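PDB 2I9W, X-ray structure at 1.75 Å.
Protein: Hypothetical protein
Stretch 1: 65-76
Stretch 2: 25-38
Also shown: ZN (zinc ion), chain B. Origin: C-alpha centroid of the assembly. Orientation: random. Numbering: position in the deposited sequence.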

# COMPACT_ATOMS: atom_id res chain seq x y z
N VAL A 65 -3.34 -0.35 10.36
CA VAL A 65 -4.29 -0.54 11.45
C VAL A 65 -3.78 -1.57 12.46
O VAL A 65 -3.85 -1.34 13.69
CB VAL A 65 -5.68 -0.97 10.90
CG1 VAL A 65 -6.64 -1.29 12.11
CG2 VAL A 65 -6.23 0.08 10.00
N LEU A 66 -3.25 -2.69 11.94
CA LEU A 66 -2.81 -3.82 12.77
C LEU A 66 -1.35 -3.71 13.24
O LEU A 66 -0.89 -4.53 14.02
CB LEU A 66 -3.05 -5.15 12.06
CG LEU A 66 -4.53 -5.45 11.67
CD1 LEU A 66 -4.64 -6.71 10.79
CD2 LEU A 66 -5.49 -5.57 12.89
N VAL A 67 -0.66 -2.66 12.79
CA VAL A 67 0.74 -2.31 13.21
C VAL A 67 1.73 -3.39 12.78
O VAL A 67 2.36 -4.08 13.59
CB VAL A 67 0.91 -1.90 14.71
CG1 VAL A 67 2.30 -1.28 14.91
CG2 VAL A 67 -0.17 -0.92 15.17
N LYS A 68 1.83 -3.53 11.46
CA LYS A 68 2.73 -4.47 10.78
C LYS A 68 3.68 -3.66 9.89
O LYS A 68 3.55 -3.61 8.65
CB LYS A 68 1.91 -5.47 9.99
CG LYS A 68 1.00 -6.26 10.94
CD LYS A 68 0.38 -7.42 10.28
CE LYS A 68 -0.52 -8.14 11.27
NZ LYS A 68 0.21 -9.25 11.93
N PRO A 69 4.62 -2.94 10.54
CA PRO A 69 5.42 -2.01 9.77
C PRO A 69 6.39 -2.71 8.80
O PRO A 69 6.77 -2.11 7.81
CB PRO A 69 6.14 -1.21 10.84
CG PRO A 69 6.23 -2.16 12.03
CD PRO A 69 4.99 -2.96 11.97
N GLU A 70 6.78 -3.95 9.10
CA GLU A 70 7.58 -4.74 8.17
C GLU A 70 6.89 -4.86 6.81
O GLU A 70 7.53 -4.69 5.72
CB GLU A 70 7.91 -6.12 8.72
CG GLU A 70 6.70 -7.12 8.92
CD GLU A 70 5.64 -6.74 10.00
OE1 GLU A 70 5.94 -6.07 11.04
OE2 GLU A 70 4.49 -7.15 9.77
N TYR A 71 5.58 -5.12 6.85
CA TYR A 71 4.80 -5.22 5.61
C TYR A 71 4.82 -3.88 4.83
O TYR A 71 4.96 -3.87 3.61
CB TYR A 71 3.35 -5.66 5.90
CG TYR A 71 2.58 -5.98 4.66
CD1 TYR A 71 2.71 -7.22 4.06
CD2 TYR A 71 1.73 -5.04 4.07
CE1 TYR A 71 2.04 -7.50 2.90
CE2 TYR A 71 1.04 -5.32 2.89
CZ TYR A 71 1.19 -6.57 2.32
OH TYR A 71 0.55 -6.92 1.15
N ILE A 72 4.73 -2.77 5.52
CA ILE A 72 4.73 -1.45 4.90
C ILE A 72 6.09 -1.20 4.20
O ILE A 72 6.15 -0.75 3.06
CB ILE A 72 4.41 -0.33 5.97
CG1 ILE A 72 3.02 -0.53 6.56
CG2 ILE A 72 4.52 1.07 5.37
CD1 ILE A 72 1.88 -0.49 5.50
N VAL A 73 7.17 -1.51 4.89
CA VAL A 73 8.50 -1.39 4.26
C VAL A 73 8.64 -2.30 3.02
O VAL A 73 9.03 -1.83 1.94
CB VAL A 73 9.64 -1.69 5.23
CG1 VAL A 73 11.00 -1.62 4.47
CG2 VAL A 73 9.60 -0.72 6.41
N LYS A 74 8.29 -3.58 3.15
CA LYS A 74 8.61 -4.55 2.12
C LYS A 74 7.71 -4.39 0.91
O LYS A 74 8.03 -4.92 -0.14
CB LYS A 74 8.52 -6.00 2.63
CG LYS A 74 9.50 -6.35 3.76
CD LYS A 74 10.93 -6.44 3.27
N THR A 75 6.59 -3.68 1.04
CA THR A 75 5.77 -3.41 -0.12
C THR A 75 6.04 -2.01 -0.70
O THR A 75 5.29 -1.57 -1.58
CB THR A 75 4.24 -3.56 0.16
OG1 THR A 75 3.83 -2.71 1.23
CG2 THR A 75 3.90 -5.05 0.49
N THR A 76 7.06 -1.31 -0.20
CA THR A 76 7.54 -0.07 -0.80
C THR A 76 8.60 -0.39 -1.85
O THR A 76 9.36 -1.36 -1.68
CB THR A 76 8.10 0.86 0.27
OG1 THR A 76 7.10 1.09 1.23
CG2 THR A 76 8.52 2.24 -0.31
ZN ZN B . -8.60 -6.73 3.93
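Stretch 2 (25-38) LYQDCCQPYHDGLY

Two helices that cross steeply can share only a short length of surface, and their packing then depends on a few large side chains placed near the crossing. The pairing of residues 25-38 with residues 65-76 is a compact example. Stretch 1 leaves one helix at Val-67, whose positive phi (65°) belongs to a Schellman motif, passes through Lys-68 at the N-cap position, and enters a second helix spanning 69-74. Thr-75 is the first residue after it to leave helical phi/psi. Stretch 2 opens with a 3-10 segment at 26-28, turns through Cys-29, where phi/psi is -131/-94°, and then runs as a helix through 31-38 that continues later in the chain. The axes of helices 69-74 and 31-38 approach to 9.9 Å, and their N-to-C directions differ by 77°, close to perpendicular. The backbones come nearest at Tyr-71 and His-34, whose CA atoms lie 6.5 Å apart; between the CA atoms of Leu-66 and Gln-31 the separation has grown to 10.2 Å.

Near the crossing stands Tyr-71, its chi1 in the t well and its CA-to-CB bond directed toward stretch 2. It has the largest covered area of any residue in the pair. His-34, with chi1 m, starts sideways, but the end of its side chain comes nearer, so that its ring presents an edge to the face of Tyr-71. The centroids are 4.7 Å apart and the planes meet at 67°; the closest atoms, Tyr-71 CG and His-34 CD2, are separated by 3.8 Å. Farther out on the same tyrosine ring, Tyr-71 CE1 lies 3.6 Å from the backbone atom Tyr-33 O and 3.5 Å from Leu-37 CD2. That leucine methyl also reaches past the ring to the end of helix 69-74, where Leu-37 CD2 is 3.4 Å from Thr-75 CG2 and 4.0 Å from Lys-74 CB. Thr-75 turns its hydroxyl to its own helix, with OG1 donating to Tyr-71 O at 2.9 Å.

A second cluster forms around the 3-10 segment. Leu-66 CD1 sits over one face of the Tyr-26 ring, 3.5 Å from its centroid and only 22° off the normal, a CH-pi contact. Tyr-26 OH and His-34 ND1 are hydrogen-bonded at 2.7 Å, which ties this cluster to the one at the crossing. Lys-68 lies along the pair: its CE is 3.3 Å from Tyr-26 OH, and its CD is 3.8 Å from His-34 ND1. The aliphatic part of a lysine can thus pack against aromatic rings while its amine reaches solvent. Here a water receives a weak hydrogen bond from Lys-68 NZ at 3.4 Å and donates to Asp-35 OD1 at 3.0 Å, bridging the stretches.

No direct hydrogen bond joins the modelled atoms of the two stretches, and the 462 Å² they bury rests largely on apolar and aromatic packing. In stretch 2, zinc is held by Cys-29 SG at 2.3 Å and Cys-30 SG at 2.4 Å, with two further ligands elsewhere in the structure.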

# COMPACT_ATOMS: atom_id res chain seq x y z
N LEU A 25 -13.84 -11.14 6.91
CA LEU A 25 -12.94 -11.25 8.06
C LEU A 25 -11.49 -11.11 7.63
O LEU A 25 -11.10 -11.43 6.50
CB LEU A 25 -13.10 -12.57 8.79
CG LEU A 25 -14.49 -12.88 9.39
CD1 LEU A 25 -14.45 -14.18 10.23
CD2 LEU A 25 -15.02 -11.68 10.19
N TYR A 26 -10.67 -10.62 8.56
CA TYR A 26 -9.22 -10.51 8.31
C TYR A 26 -8.60 -11.82 7.73
O TYR A 26 -7.95 -11.79 6.65
CB TYR A 26 -8.54 -10.07 9.60
CG TYR A 26 -7.03 -9.94 9.51
CD1 TYR A 26 -6.41 -9.20 8.50
CD2 TYR A 26 -6.20 -10.55 10.45
CE1 TYR A 26 -5.01 -9.06 8.46
CE2 TYR A 26 -4.79 -10.43 10.41
CZ TYR A 26 -4.21 -9.70 9.40
OH TYR A 26 -2.84 -9.58 9.35
N GLN A 27 -8.85 -12.96 8.37
CA GLN A 27 -8.33 -14.24 7.88
C GLN A 27 -8.70 -14.56 6.43
O GLN A 27 -8.00 -15.32 5.76
CB GLN A 27 -8.78 -15.40 8.78
CG GLN A 27 -10.27 -15.66 8.84
CD GLN A 27 -10.66 -16.76 9.85
OE1 GLN A 27 -9.84 -17.26 10.61
NE2 GLN A 27 -11.92 -17.10 9.86
N ASP A 28 -9.79 -13.97 5.97
CA ASP A 28 -10.35 -14.25 4.66
C ASP A 28 -10.03 -13.15 3.67
O ASP A 28 -10.51 -13.21 2.54
CB ASP A 28 -11.88 -14.38 4.76
CG ASP A 28 -12.30 -15.59 5.54
OD1 ASP A 28 -11.64 -16.63 5.35
OD2 ASP A 28 -13.24 -15.47 6.34
N CYS A 29 -9.27 -12.14 4.09
CA CYS A 29 -9.00 -10.95 3.28
C CYS A 29 -7.49 -10.63 3.26
O CYS A 29 -6.75 -11.24 2.48
CB CYS A 29 -9.86 -9.75 3.75
SG CYS A 29 -9.80 -8.28 2.68
N CYS A 30 -7.00 -9.74 4.15
CA CYS A 30 -5.62 -9.28 4.09
C CYS A 30 -4.61 -10.23 4.77
O CYS A 30 -3.42 -10.20 4.45
CB CYS A 30 -5.56 -7.89 4.72
SG CYS A 30 -6.26 -6.53 3.68
N GLN A 31 -5.08 -11.05 5.73
CA GLN A 31 -4.13 -11.81 6.55
C GLN A 31 -3.21 -12.72 5.72
O GLN A 31 -2.04 -12.78 5.97
CB GLN A 31 -4.86 -12.62 7.63
CG GLN A 31 -3.90 -13.29 8.55
CD GLN A 31 -4.60 -14.04 9.67
OE1 GLN A 31 -5.83 -14.05 9.76
NE2 GLN A 31 -3.82 -14.64 10.52
N PRO A 32 -3.74 -13.42 4.69
CA PRO A 32 -2.83 -14.24 3.87
C PRO A 32 -1.63 -13.49 3.24
O PRO A 32 -0.54 -14.06 3.08
CB PRO A 32 -3.77 -14.81 2.78
CG PRO A 32 -5.12 -14.78 3.42
CD PRO A 32 -5.14 -13.53 4.24
N TYR A 33 -1.84 -12.22 2.91
CA TYR A 33 -0.87 -11.40 2.25
C TYR A 33 0.14 -10.97 3.29
O TYR A 33 1.33 -10.98 3.04
CB TYR A 33 -1.56 -10.23 1.53
CG TYR A 33 -2.45 -10.76 0.47
CD1 TYR A 33 -1.93 -11.14 -0.76
CD2 TYR A 33 -3.78 -11.01 0.71
CE1 TYR A 33 -2.72 -11.70 -1.72
CE2 TYR A 33 -4.58 -11.61 -0.23
CZ TYR A 33 -4.03 -11.96 -1.45
OH TYR A 33 -4.80 -12.53 -2.43
N HIS A 34 -0.33 -10.55 4.46
CA HIS A 34 0.61 -10.13 5.49
C HIS A 34 1.48 -11.36 5.87
O HIS A 34 2.70 -11.32 5.89
CB HIS A 34 -0.12 -9.65 6.72
CG HIS A 34 -0.88 -8.37 6.52
ND1 HIS A 34 -1.92 -7.98 7.34
CD2 HIS A 34 -0.81 -7.45 5.54
CE1 HIS A 34 -2.38 -6.82 6.91
NE2 HIS A 34 -1.72 -6.48 5.82
N ASP A 35 0.82 -12.47 6.16
CA ASP A 35 1.55 -13.69 6.58
C ASP A 35 2.50 -14.19 5.50
O ASP A 35 3.58 -14.72 5.78
CB ASP A 35 0.53 -14.76 6.99
CG ASP A 35 -0.14 -14.46 8.34
OD1 ASP A 35 0.24 -13.49 9.03
OD2 ASP A 35 -1.07 -15.21 8.69
N GLY A 36 2.09 -14.02 4.25
CA GLY A 36 2.84 -14.50 3.10
C GLY A 36 4.18 -13.82 2.93
O GLY A 36 5.20 -14.49 2.73
N LEU A 37 4.17 -12.50 3.01
CA LEU A 37 5.39 -11.69 2.89
C LEU A 37 6.28 -11.92 4.10
O LEU A 37 7.51 -11.91 3.98
CB LEU A 37 5.05 -10.21 2.73
CG LEU A 37 5.89 -9.39 1.75
CD1 LEU A 37 6.03 -10.10 0.42
CD2 LEU A 37 5.26 -8.01 1.54
N TYR A 38 5.65 -12.15 5.26
CA TYR A 38 6.41 -12.39 6.49
C TYR A 38 7.19 -13.72 6.42
O TYR A 38 8.33 -13.79 6.89
CB TYR A 38 5.49 -12.36 7.72
CG TYR A 38 6.21 -12.72 8.99
CD1 TYR A 38 6.83 -11.73 9.76
CD2 TYR A 38 6.30 -14.04 9.42
CE1 TYR A 38 7.51 -12.06 10.94
CE2 TYR A 38 6.99 -14.39 10.60
CZ TYR A 38 7.59 -13.39 11.35
OH TYR A 38 8.26 -13.69 12.51
O HOH W 1 1.90 -11.13 9.70